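Local coordinates for protein kappa-carrageenase (Pseudoalteromonas carrageenovora, PDB 1DYP) that catalyses the endohydrolysis of beta-1,4-linkages between D-galactose 4-sulfate and 3,6-anhydro-D-galactose in kappa-carrageenans, here as the family 16 glycoside hydrolase catalytic domain, at residues 17-22 against 98-103; 21-24 against 30-33; 45-50 against 58-63; 88-93 against 118-123. The protein carries 1 engineered substitution. All coordinates share one frame; numbering follows the deposited sequence.

Contact 1 of 4, residues 17-22 against 98-103; sequences AKRSDE and GYYEAR. With CD (cadmium ion), chain C.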
loop_
_atom_site.group_PDB
_atom_site.type_symbol
_atom_site.label_atom_id
_atom_site.label_comp_id
_atom_site.label_asym_id
_atom_site.label_seq_id
_atom_site.Cartn_x
_atom_site.Cartn_y
_atom_site.Cartn_z
ATOM N N ALA A 17 11.706 -15.623 0.575
ATOM C CA ALA A 17 12.345 -15.159 -0.651
ATOM C C ALA A 17 11.416 -14.503 -1.665
ATOM O O ALA A 17 11.758 -13.478 -2.254
ATOM C CB ALA A 17 13.088 -16.320 -1.311
ATOM N N LYS A 18 10.241 -15.089 -1.863
ATOM C CA LYS A 18 9.288 -14.577 -2.839
ATOM C C LYS A 18 8.646 -13.238 -2.498
ATOM O O LYS A 18 7.993 -12.630 -3.342
ATOM C CB LYS A 18 8.200 -15.620 -3.096
ATOM C CG LYS A 18 8.735 -16.915 -3.676
ATOM C CD LYS A 18 7.602 -17.852 -4.062
ATOM C CE LYS A 18 8.143 -19.164 -4.621
ATOM N NZ LYS A 18 7.048 -20.076 -5.062
ATOM N N ARG A 19 8.817 -12.782 -1.265
ATOM C CA ARG A 19 8.257 -11.495 -0.875
ATOM C C ARG A 19 9.333 -10.628 -0.237
ATOM O O ARG A 19 9.056 -9.771 0.604
ATOM C CB ARG A 19 7.070 -11.695 0.072
ATOM C CG ARG A 19 5.809 -12.180 -0.643
ATOM C CD ARG A 19 4.654 -12.378 0.328
ATOM N NE ARG A 19 4.887 -13.521 1.201
ATOM C CZ ARG A 19 4.308 -13.698 2.384
ATOM N NH1 ARG A 19 3.449 -12.802 2.853
ATOM N NH2 ARG A 19 4.603 -14.769 3.105
ATOM N N SER A 20 10.572 -10.863 -0.659
ATOM C CA SER A 20 11.722 -10.121 -0.162
ATOM C C SER A 20 12.611 -9.750 -1.341
ATOM O O SER A 20 12.793 -10.547 -2.263
ATOM C CB SER A 20 12.513 -10.974 0.835
ATOM O OG SER A 20 11.704 -11.347 1.941
ATOM N N ASP A 21 13.159 -8.543 -1.315
ATOM C CA ASP A 21 14.026 -8.096 -2.396
ATOM C C ASP A 21 14.900 -6.950 -1.897
ATOM O O ASP A 21 14.413 -6.045 -1.229
ATOM C CB ASP A 21 13.179 -7.617 -3.582
ATOM C CG ASP A 21 13.911 -7.724 -4.914
ATOM O OD1 ASP A 21 15.120 -7.415 -4.974
ATOM O OD2 ASP A 21 13.268 -8.107 -5.911
ATOM N N GLU A 22 16.192 -7.004 -2.211
ATOM C CA GLU A 22 17.116 -5.946 -1.805
ATOM C C GLU A 22 17.225 -4.933 -2.944
ATOM O O GLU A 22 17.931 -3.933 -2.846
ATOM C CB GLU A 22 18.492 -6.531 -1.470
ATOM C CG GLU A 22 18.492 -7.460 -0.264
ATOM C CD GLU A 22 18.116 -6.750 1.020
ATOM O OE1 GLU A 22 18.769 -5.738 1.356
ATOM O OE2 GLU A 22 17.170 -7.202 1.698
ATOM N N GLY A 98 3.345 -12.984 9.516
ATOM C CA GLY A 98 4.775 -12.787 9.384
ATOM C C GLY A 98 5.162 -11.353 9.666
ATOM O O GLY A 98 4.302 -10.501 9.904
ATOM N N TYR A 99 6.462 -11.085 9.661
ATOM C CA TYR A 99 6.939 -9.734 9.891
ATOM C C TYR A 99 7.377 -9.176 8.547
ATOM O O TYR A 99 8.125 -9.824 7.810
ATOM C CB TYR A 99 8.116 -9.719 10.859
ATOM C CG TYR A 99 8.571 -8.314 11.157
ATOM C CD1 TYR A 99 7.802 -7.470 11.957
ATOM C CD2 TYR A 99 9.736 -7.804 10.590
ATOM C CE1 TYR A 99 8.182 -6.153 12.185
ATOM C CE2 TYR A 99 10.122 -6.489 10.808
ATOM C CZ TYR A 99 9.340 -5.670 11.607
ATOM O OH TYR A 99 9.713 -4.368 11.823
ATOM N N TYR A 100 6.897 -7.977 8.233
ATOM C CA TYR A 100 7.207 -7.322 6.969
ATOM C C TYR A 100 7.903 -6.001 7.226
ATOM O O TYR A 100 7.549 -5.277 8.151
ATOM C CB TYR A 100 5.927 -7.035 6.187
ATOM C CG TYR A 100 5.042 -8.228 5.936
ATOM C CD1 TYR A 100 4.254 -8.769 6.953
ATOM C CD2 TYR A 100 4.952 -8.788 4.664
ATOM C CE1 TYR A 100 3.392 -9.835 6.704
ATOM C CE2 TYR A 100 4.099 -9.849 4.404
ATOM C CZ TYR A 100 3.320 -10.364 5.425
ATOM O OH TYR A 100 2.451 -11.392 5.156
ATOM N N GLU A 101 8.875 -5.670 6.385
ATOM C CA GLU A 101 9.597 -4.424 6.554
ATOM C C GLU A 101 10.125 -3.890 5.235
ATOM O O GLU A 101 10.613 -4.641 4.399
ATOM C CB GLU A 101 10.759 -4.631 7.525
ATOM C CG GLU A 101 11.641 -3.420 7.734
ATOM C CD GLU A 101 12.738 -3.688 8.746
ATOM O OE1 GLU A 101 12.406 -3.946 9.924
ATOM O OE2 GLU A 101 13.927 -3.644 8.363
ATOM N N ALA A 102 10.006 -2.583 5.047
ATOM C CA ALA A 102 10.517 -1.944 3.845
ATOM C C ALA A 102 11.233 -0.674 4.279
ATOM O O ALA A 102 10.782 0.021 5.190
ATOM C CB ALA A 102 9.381 -1.613 2.883
ATOM N N ARG A 103 12.369 -0.405 3.648
ATOM C CA ARG A 103 13.159 0.787 3.939
ATOM C C ARG A 103 12.787 1.725 2.806
ATOM O O ARG A 103 13.177 1.515 1.657
ATOM C CB ARG A 103 14.649 0.445 3.918
ATOM C CG ARG A 103 15.533 1.599 4.329
ATOM C CD ARG A 103 16.757 1.112 5.080
ATOM N NE ARG A 103 17.524 2.231 5.608
ATOM C CZ ARG A 103 18.375 2.961 4.894
ATOM N NH1 ARG A 103 18.584 2.688 3.611
ATOM N NH2 ARG A 103 19.009 3.976 5.461
HETATM CD CD CD C . 18.950 -2.155 -1.696
HETATM O O HOH W 1 19.361 -3.325 0.326
HETATM O O HOH W 2 20.828 -3.299 -2.440
HETATM O O HOH W 3 21.062 -0.747 -1.253
#
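R19 and Y100 meet through the ends of their long side chains in the protein interior. NH1 of R19 lies 2.9 Å from OH of Y100, but the N-H points well off the oxygen, at 126°, so the bond is weak. The donor sits near the plane of the tyrosine ring, beyond its edge, and is 3.4 Å from CE2 of Y100, while the guanidinium and ring planes stand 71° apart. R19 gets there by a bend at its third torsion (-70°), which turns the guanidinium out of the line of its carbon chain. The same tyrosine hydroxyl hydrogen-bonds to the backbone O of N96, its stronger partner, and the ring is wedged among F117, the selenomethionine M119, V197 and V199. In the jelly-roll beta-sandwich of family 16, strand 98-105 pairs with strand 258-270; segment 17-22 is a loop that follows the same strand, with O of R19 held by OG1 of T267. Toward E22 the loop no longer touches strand 98-105, and the partly exposed E22 meets water and metal. The backbone O of E22 binds a cadmium ion at 2.4 Å, with three waters and, among its other ligands, the backbone O atoms of G53 and D263. One water donates to OE1 of E22 over 2.7 Å, whereas OE2 forms a salt bridge with R266.

Contact 2 of 4, residues 21-24 against 30-33; sequences DEFN and KWNF. With CD (cadmium ion), chain C.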
loop_
_atom_site.group_PDB
_atom_site.type_symbol
_atom_site.label_atom_id
_atom_site.label_comp_id
_atom_site.label_asym_id
_atom_site.label_seq_id
_atom_site.Cartn_x
_atom_site.Cartn_y
_atom_site.Cartn_z
ATOM N N ASP A 21 13.159 -8.543 -1.315
ATOM C CA ASP A 21 14.026 -8.096 -2.396
ATOM C C ASP A 21 14.900 -6.950 -1.897
ATOM O O ASP A 21 14.413 -6.045 -1.229
ATOM C CB ASP A 21 13.179 -7.617 -3.582
ATOM C CG ASP A 21 13.911 -7.724 -4.914
ATOM O OD1 ASP A 21 15.120 -7.415 -4.974
ATOM O OD2 ASP A 21 13.268 -8.107 -5.911
ATOM N N GLU A 22 16.192 -7.004 -2.211
ATOM C CA GLU A 22 17.116 -5.946 -1.805
ATOM C C GLU A 22 17.225 -4.933 -2.944
ATOM O O GLU A 22 17.931 -3.933 -2.846
ATOM C CB GLU A 22 18.492 -6.531 -1.470
ATOM C CG GLU A 22 18.492 -7.460 -0.264
ATOM C CD GLU A 22 18.116 -6.750 1.020
ATOM O OE1 GLU A 22 18.769 -5.738 1.356
ATOM O OE2 GLU A 22 17.170 -7.202 1.698
ATOM N N PHE A 23 16.510 -5.223 -4.027
ATOM C CA PHE A 23 16.449 -4.368 -5.208
ATOM C C PHE A 23 17.759 -3.999 -5.894
ATOM O O PHE A 23 18.066 -2.825 -6.130
ATOM C CB PHE A 23 15.625 -3.115 -4.887
ATOM C CG PHE A 23 14.185 -3.422 -4.598
ATOM C CD1 PHE A 23 13.415 -4.104 -5.535
ATOM C CD2 PHE A 23 13.613 -3.094 -3.373
ATOM C CE1 PHE A 23 12.099 -4.463 -5.258
ATOM C CE2 PHE A 23 12.291 -3.449 -3.084
ATOM C CZ PHE A 23 11.537 -4.133 -4.025
ATOM N N ASN A 24 18.524 -5.031 -6.223
ATOM C CA ASN A 24 19.773 -4.858 -6.938
ATOM C C ASN A 24 19.411 -4.948 -8.417
ATOM O O ASN A 24 20.099 -4.394 -9.273
ATOM C CB ASN A 24 20.761 -5.960 -6.558
ATOM C CG ASN A 24 21.225 -5.845 -5.123
ATOM O OD1 ASN A 24 21.642 -4.777 -4.686
ATOM N ND2 ASN A 24 21.160 -6.946 -4.383
ATOM N N LYS A 30 9.442 -12.202 -9.771
ATOM C CA LYS A 30 8.978 -12.052 -8.403
ATOM C C LYS A 30 7.888 -10.999 -8.268
ATOM O O LYS A 30 6.920 -11.193 -7.530
ATOM C CB LYS A 30 10.166 -11.684 -7.510
ATOM C CG LYS A 30 9.841 -11.541 -6.032
ATOM C CD LYS A 30 11.099 -11.223 -5.228
ATOM C CE LYS A 30 12.082 -12.389 -5.254
ATOM N NZ LYS A 30 13.318 -12.090 -4.480
ATOM N N TRP A 31 8.044 -9.893 -8.991
ATOM C CA TRP A 31 7.085 -8.796 -8.917
ATOM C C TRP A 31 6.326 -8.498 -10.194
ATOM O O TRP A 31 6.856 -8.621 -11.297
ATOM C CB TRP A 31 7.781 -7.493 -8.515
ATOM C CG TRP A 31 8.644 -7.601 -7.322
ATOM C CD1 TRP A 31 9.984 -7.859 -7.298
ATOM C CD2 TRP A 31 8.229 -7.495 -5.957
ATOM N NE1 TRP A 31 10.429 -7.923 -6.001
ATOM C CE2 TRP A 31 9.373 -7.705 -5.157
ATOM C CE3 TRP A 31 6.999 -7.247 -5.331
ATOM C CZ2 TRP A 31 9.326 -7.673 -3.760
ATOM C CZ3 TRP A 31 6.951 -7.216 -3.942
ATOM C CH2 TRP A 31 8.107 -7.428 -3.172
ATOM N N ASN A 32 5.077 -8.084 -10.021
ATOM C CA ASN A 32 4.241 -7.675 -11.138
ATOM C C ASN A 32 4.366 -6.152 -11.081
ATOM O O ASN A 32 3.882 -5.519 -10.137
ATOM C CB ASN A 32 2.791 -8.089 -10.910
ATOM C CG ASN A 32 1.900 -7.733 -12.079
ATOM O OD1 ASN A 32 2.161 -6.770 -12.798
ATOM N ND2 ASN A 32 0.836 -8.501 -12.268
ATOM N N PHE A 33 5.035 -5.570 -12.071
ATOM C CA PHE A 33 5.250 -4.126 -12.109
ATOM C C PHE A 33 4.197 -3.342 -12.893
ATOM O O PHE A 33 4.376 -2.161 -13.177
ATOM C CB PHE A 33 6.642 -3.828 -12.671
ATOM C CG PHE A 33 7.767 -4.316 -11.798
ATOM C CD1 PHE A 33 8.061 -3.677 -10.597
ATOM C CD2 PHE A 33 8.536 -5.411 -12.177
ATOM C CE1 PHE A 33 9.108 -4.121 -9.786
ATOM C CE2 PHE A 33 9.584 -5.863 -11.374
ATOM C CZ PHE A 33 9.871 -5.218 -10.178
HETATM CD CD CD C . 18.950 -2.155 -1.696
HETATM O O HOH W 4 14.350 -10.559 -6.655
HETATM O O HOH W 1 19.361 -3.325 0.326
HETATM O O HOH W 2 20.828 -3.299 -2.440
HETATM O O HOH W 3 21.062 -0.747 -1.253
#
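An Asx turn at D21, in the loop that leads into strand 31-32 of the jelly-roll sandwich, is pinned to that strand by the indole of W31. The two carboxylate oxygens of D21 divide the work. OD1 accepts from the backbone N of F23 at 2.8 Å and closes the turn, in which F23 takes up a left-handed backbone conformation. OD2 receives the indole N-H, with NE1 of W31 also 2.8 Å away and an N-H...O angle of 155°. Both donors approach from the anti side of the carboxylate, and OD2 lies nearly in the indole plane, so the bond runs out from the ring edge. A chi1 of -154° at D21, which leaves CG roughly opposite the backbone N, carries the carboxylate across to the indole. K30 stays short of a salt bridge, its NZ 4.2 Å from OD2 of D21; a water that donates to OD2 and accepts from NZ joins them, and the ammonium also bonds to the backbone O of S20. The water, the indole N-H and the nearby positive charge would together tend to keep the carboxylate ionised. The indole is sandwiched: CG of K30 lies 3.7 Å above one face of W31, near the rim, and on the opposite face CZ of F23 sits 3.9 Å above the plane.

Contact 3 of 4, residues 45-50 against 58-63; sequences NENATV and TTKRES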
loop_
_atom_site.group_PDB
_atom_site.type_symbol
_atom_site.label_atom_id
_atom_site.label_comp_id
_atom_site.label_asym_id
_atom_site.label_seq_id
_atom_site.Cartn_x
_atom_site.Cartn_y
_atom_site.Cartn_z
ATOM N N ASN A 45 4.798 -0.182 -16.352
ATOM C CA ASN A 45 6.022 -0.905 -16.044
ATOM C C ASN A 45 7.240 0.012 -16.065
ATOM O O ASN A 45 8.147 -0.136 -15.248
ATOM C CB ASN A 45 6.215 -2.044 -17.049
ATOM C CG ASN A 45 7.524 -2.774 -16.854
ATOM O OD1 ASN A 45 7.818 -3.262 -15.764
ATOM N ND2 ASN A 45 8.322 -2.854 -17.915
ATOM N N GLU A 46 7.259 0.967 -16.989
ATOM C CA GLU A 46 8.396 1.870 -17.089
ATOM C C GLU A 46 8.516 2.827 -15.909
ATOM O O GLU A 46 9.558 3.459 -15.723
ATOM C CB GLU A 46 8.348 2.661 -18.404
ATOM C CG GLU A 46 7.301 3.758 -18.474
ATOM C CD GLU A 46 7.439 4.605 -19.729
ATOM O OE1 GLU A 46 7.209 4.075 -20.836
ATOM O OE2 GLU A 46 7.784 5.799 -19.609
ATOM N N ASN A 47 7.459 2.934 -15.109
ATOM C CA ASN A 47 7.485 3.817 -13.948
ATOM C C ASN A 47 8.139 3.137 -12.753
ATOM O O ASN A 47 8.293 3.736 -11.692
ATOM C CB ASN A 47 6.069 4.274 -13.586
ATOM C CG ASN A 47 5.558 5.356 -14.514
ATOM O OD1 ASN A 47 4.380 5.707 -14.487
ATOM N ND2 ASN A 47 6.447 5.901 -15.332
ATOM N N ALA A 48 8.517 1.877 -12.935
ATOM C CA ALA A 48 9.189 1.120 -11.887
ATOM C C ALA A 48 10.605 0.860 -12.377
ATOM O O ALA A 48 10.809 0.141 -13.356
ATOM C CB ALA A 48 8.464 -0.195 -11.638
ATOM N N THR A 49 11.584 1.459 -11.712
ATOM C CA THR A 49 12.968 1.271 -12.113
ATOM C C THR A 49 13.832 0.873 -10.933
ATOM O O THR A 49 13.554 1.229 -9.792
ATOM C CB THR A 49 13.552 2.551 -12.746
ATOM O OG1 THR A 49 13.452 3.638 -11.818
ATOM C CG2 THR A 49 12.795 2.906 -14.017
ATOM N N VAL A 50 14.875 0.108 -11.218
ATOM C CA VAL A 50 15.791 -0.320 -10.178
ATOM C C VAL A 50 17.170 0.177 -10.566
ATOM O O VAL A 50 17.697 -0.177 -11.622
ATOM C CB VAL A 50 15.804 -1.851 -10.033
ATOM C CG1 VAL A 50 16.885 -2.273 -9.044
ATOM C CG2 VAL A 50 14.444 -2.331 -9.549
ATOM N N THR A 58 7.859 5.827 -9.743
ATOM C CA THR A 58 7.619 7.194 -10.162
ATOM C C THR A 58 6.212 7.537 -10.616
ATOM O O THR A 58 5.572 6.765 -11.327
ATOM C CB THR A 58 8.579 7.549 -11.320
ATOM O OG1 THR A 58 9.930 7.320 -10.902
ATOM C CG2 THR A 58 8.411 9.000 -11.749
ATOM N N THR A 59 5.735 8.702 -10.186
ATOM C CA THR A 59 4.435 9.196 -10.614
ATOM C C THR A 59 4.776 10.305 -11.599
ATOM O O THR A 59 5.553 11.209 -11.283
ATOM C CB THR A 59 3.617 9.794 -9.458
ATOM O OG1 THR A 59 3.333 8.773 -8.496
ATOM C CG2 THR A 59 2.298 10.358 -9.981
ATOM N N LYS A 60 4.210 10.222 -12.796
ATOM C CA LYS A 60 4.479 11.212 -13.826
ATOM C C LYS A 60 3.200 11.872 -14.293
ATOM O O LYS A 60 2.125 11.274 -14.241
ATOM C CB LYS A 60 5.109 10.548 -15.054
ATOM C CG LYS A 60 6.357 9.723 -14.820
ATOM C CD LYS A 60 6.795 9.099 -16.144
ATOM C CE LYS A 60 8.045 8.243 -15.998
ATOM N NZ LYS A 60 8.416 7.598 -17.296
ATOM N N ARG A 61 3.317 13.115 -14.741
ATOM C CA ARG A 61 2.167 13.793 -15.309
ATOM C C ARG A 61 2.155 13.161 -16.698
ATOM O O ARG A 61 3.094 13.339 -17.477
ATOM C CB ARG A 61 2.416 15.295 -15.413
ATOM C CG ARG A 61 1.360 16.041 -16.214
ATOM C CD ARG A 61 0.000 16.084 -15.523
ATOM N NE ARG A 61 -0.930 16.871 -16.326
ATOM C CZ ARG A 61 -1.581 16.412 -17.390
ATOM N NH1 ARG A 61 -1.425 15.153 -17.778
ATOM N NH2 ARG A 61 -2.353 17.229 -18.097
ATOM N N GLU A 62 1.112 12.395 -16.992
ATOM C CA GLU A 62 1.017 11.722 -18.275
ATOM C C GLU A 62 -0.429 11.496 -18.669
ATOM O O GLU A 62 -1.097 10.609 -18.139
ATOM C CB GLU A 62 1.765 10.384 -18.217
ATOM C CG GLU A 62 1.492 9.472 -19.393
ATOM C CD GLU A 62 2.482 8.329 -19.502
ATOM O OE1 GLU A 62 3.109 7.959 -18.486
ATOM O OE2 GLU A 62 2.622 7.794 -20.622
ATOM N N SER A 63 -0.912 12.314 -19.597
ATOM C CA SER A 63 -2.282 12.192 -20.060
ATOM C C SER A 63 -2.471 10.890 -20.811
ATOM O O SER A 63 -1.602 10.461 -21.563
ATOM C CB SER A 63 -2.642 13.358 -20.973
ATOM O OG SER A 63 -2.596 14.578 -20.259
HETATM O O HOH W 5 10.987 4.978 -11.769
#
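The beta hairpin of strands 48-51 and 54-70 begins its pairing here with N47 and T58. N of T58 donates to O of N47 over 2.9 Å, almost straight at 171° and in the carbonyl plane. The same oxygen accepts from a water, 3.0 Å away, that also touches OG1 of T49 and OG1 of T58, tying both threonine hydroxyls to the opening of the hairpin. Strand 54-70 is shared within the jelly-roll sandwich: K60 pairs through its backbone with T85 of strand 75-95, while T59 pairs with T258. Further along the strand, K60 runs fully extended past N47, crossing it at a slant, to reach E46, whose own chain crosses it at about a right angle. NZ of K60 donates a weak hydrogen bond to OE2 of E46 over 3.0 Å, between opposite charges. E46 has CG lodged between its backbone N and carbonyl carbon (chi1 73°), which swings the carboxylate toward the lysine. OE2 is also a ligand of a cadmium ion distinct from the one at E22, so metal and ammonium share one oxygen. An alanine in place of K60 would probably leave OE2 of E46 without this ammonium as a partner, with the cadmium ion still bound to it.

Contact 4 of 4, residues 88-93 against 118-123; sequences VAKSRA and WMYSTI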
loop_
_atom_site.group_PDB
_atom_site.type_symbol
_atom_site.label_atom_id
_atom_site.label_comp_id
_atom_site.label_asym_id
_atom_site.label_seq_id
_atom_site.Cartn_x
_atom_site.Cartn_y
_atom_site.Cartn_z
ATOM N N VAL A 88 4.273 0.590 -9.503
ATOM C CA VAL A 88 3.866 -0.414 -8.534
ATOM C C VAL A 88 4.717 -1.669 -8.663
ATOM O O VAL A 88 5.240 -1.980 -9.739
ATOM C CB VAL A 88 2.378 -0.812 -8.741
ATOM C CG1 VAL A 88 2.180 -1.352 -10.153
ATOM C CG2 VAL A 88 1.959 -1.858 -7.707
ATOM N N ALA A 89 4.874 -2.363 -7.542
ATOM C CA ALA A 89 5.598 -3.627 -7.482
ATOM C C ALA A 89 4.717 -4.477 -6.574
ATOM O O ALA A 89 4.645 -4.242 -5.368
ATOM C CB ALA A 89 6.981 -3.437 -6.867
ATOM N N LYS A 90 4.023 -5.445 -7.166
ATOM C CA LYS A 90 3.117 -6.321 -6.424
ATOM C C LYS A 90 3.657 -7.746 -6.471
ATOM O O LYS A 90 3.847 -8.304 -7.551
ATOM C CB LYS A 90 1.729 -6.263 -7.064
ATOM C CG LYS A 90 0.669 -7.151 -6.429
ATOM C CD LYS A 90 -0.585 -7.135 -7.300
ATOM C CE LYS A 90 -1.701 -8.011 -6.757
ATOM N NZ LYS A 90 -2.882 -7.968 -7.679
ATOM N N SER A 91 3.901 -8.343 -5.309
ATOM C CA SER A 91 4.439 -9.697 -5.288
ATOM C C SER A 91 3.449 -10.677 -5.886
ATOM O O SER A 91 2.244 -10.582 -5.651
ATOM C CB SER A 91 4.799 -10.132 -3.859
ATOM O OG SER A 91 3.647 -10.405 -3.076
ATOM N N ARG A 92 3.956 -11.614 -6.675
ATOM C CA ARG A 92 3.083 -12.608 -7.272
ATOM C C ARG A 92 2.683 -13.596 -6.181
ATOM O O ARG A 92 1.570 -14.124 -6.186
ATOM C CB ARG A 92 3.792 -13.309 -8.431
ATOM C CG ARG A 92 4.103 -12.359 -9.584
ATOM C CD ARG A 92 4.771 -13.070 -10.747
ATOM N NE ARG A 92 5.291 -12.128 -11.737
ATOM C CZ ARG A 92 4.538 -11.400 -12.557
ATOM N NH1 ARG A 92 3.217 -11.499 -12.517
ATOM N NH2 ARG A 92 5.110 -10.568 -13.417
ATOM N N ALA A 93 3.591 -13.824 -5.237
ATOM C CA ALA A 93 3.327 -14.727 -4.123
ATOM C C ALA A 93 2.433 -14.033 -3.100
ATOM O O ALA A 93 2.415 -12.803 -3.007
ATOM C CB ALA A 93 4.634 -15.148 -3.470
ATOM N N TRP A 118 2.009 -1.947 1.397
ATOM C CA TRP A 118 0.805 -2.606 1.867
ATOM C C TRP A 118 0.650 -3.980 1.245
ATOM O O TRP A 118 1.509 -4.440 0.499
ATOM C CB TRP A 118 -0.402 -1.732 1.502
ATOM C CG TRP A 118 -0.481 -1.396 0.027
ATOM C CD1 TRP A 118 0.486 -0.804 -0.734
ATOM C CD2 TRP A 118 -1.589 -1.632 -0.851
ATOM N NE1 TRP A 118 0.053 -0.660 -2.032
ATOM C CE2 TRP A 118 -1.218 -1.160 -2.130
ATOM C CE3 TRP A 118 -2.859 -2.194 -0.680
ATOM C CZ2 TRP A 118 -2.072 -1.235 -3.235
ATOM C CZ3 TRP A 118 -3.713 -2.267 -1.782
ATOM C CH2 TRP A 118 -3.312 -1.790 -3.041
HETATM N N MSE A 119 -0.448 -4.641 1.575
HETATM C CA MSE A 119 -0.730 -5.954 1.021
HETATM C C MSE A 119 -2.238 -6.096 0.939
HETATM O O MSE A 119 -2.971 -5.594 1.796
HETATM C CB MSE A 119 -0.111 -7.063 1.885
HETATM C CG MSE A 119 -0.598 -7.122 3.325
HETATM SE SE MSE A 119 0.466 -8.332 4.403
HETATM C CE MSE A 119 1.771 -7.052 5.048
ATOM N N TYR A 120 -2.707 -6.756 -0.108
ATOM C CA TYR A 120 -4.136 -6.921 -0.275
ATOM C C TYR A 120 -4.461 -8.215 -0.979
ATOM O O TYR A 120 -3.650 -8.753 -1.734
ATOM C CB TYR A 120 -4.727 -5.739 -1.058
ATOM C CG TYR A 120 -4.301 -5.639 -2.510
ATOM C CD1 TYR A 120 -2.977 -5.359 -2.858
ATOM C CD2 TYR A 120 -5.235 -5.780 -3.536
ATOM C CE1 TYR A 120 -2.600 -5.212 -4.193
ATOM C CE2 TYR A 120 -4.869 -5.639 -4.871
ATOM C CZ TYR A 120 -3.554 -5.353 -5.194
ATOM O OH TYR A 120 -3.198 -5.196 -6.518
ATOM N N SER A 121 -5.664 -8.704 -0.719
ATOM C CA SER A 121 -6.133 -9.942 -1.310
ATOM C C SER A 121 -7.039 -9.638 -2.483
ATOM O O SER A 121 -7.333 -8.482 -2.786
ATOM C CB SER A 121 -6.937 -10.736 -0.281
ATOM O OG SER A 121 -8.175 -10.087 -0.019
ATOM N N THR A 122 -7.460 -10.699 -3.155
ATOM C CA THR A 122 -8.393 -10.573 -4.252
ATOM C C THR A 122 -9.721 -10.441 -3.516
ATOM O O THR A 122 -9.792 -10.706 -2.313
ATOM C CB THR A 122 -8.416 -11.850 -5.093
ATOM O OG1 THR A 122 -8.478 -12.982 -4.218
ATOM C CG2 THR A 122 -7.172 -11.944 -5.956
ATOM N N ILE A 123 -10.764 -10.017 -4.218
ATOM C CA ILE A 123 -12.071 -9.889 -3.593
ATOM C C ILE A 123 -12.876 -11.113 -4.005
ATOM O O ILE A 123 -13.067 -11.360 -5.196
ATOM C CB ILE A 123 -12.799 -8.612 -4.063
ATOM C CG1 ILE A 123 -11.981 -7.378 -3.669
ATOM C CG2 ILE A 123 -14.194 -8.550 -3.446
ATOM C CD1 ILE A 123 -12.577 -6.066 -4.136
#
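OH of Y120 is gripped from two directions, by the ammonium of K90 and by the carboxylate of E36. NZ of K90 donates to OH of Y120 over 3.0 Å, and E36 closes a triangle, its OE2 hydrogen-bonded to the hydroxyl and its OE1 in a salt bridge with the lysine. In the jelly-roll sandwich, strands 75-95 and 113-120 both pair with strand 225-233, so the two side chains meet across that intervening strand, over T228. K90 spans the gap fully stretched (chi1 179°) and crosses Y120 at about a right angle. Its methylenes press on the phenol end: CE of K90 comes within 3.6 Å of CZ of Y120. A phenylalanine in place of Y120 would keep the ring but drop the hydroxyl, and is likely to leave OE2 of E36 without this mate and NZ of K90 with one acceptor fewer. The Y120 side chain lies beside the active site, about 4 Å from that of the nucleophile E137. Two residues before Y120, W118 touches both E137 and D139, and its CH2 lies over one face of the Y120 ring, 3.5 Å above the plane.

Contacts 1 and 2 share D21 and E22 and hence one cadmium site; K30 of contact 2 also packs against the loop of contact 1, its CG 3.4 Å from O of K18. Strand 31-32 then joins contact 2 to contact 4 by backbone pairing, with N of N32 2.8 Å from O of K90. Contacts 1 and 4 pack through K18 and A93, whose CB atoms are 3.6 Å apart. Contact 3, whose centre is about 19 Å from that of contact 4, carries a separate cadmium ion and meets contact 2 where F33 packs on A48. Contact 4 lies beside the catalytic residues; in contact 1 the Y100 side chain is about 12 Å from that of E137.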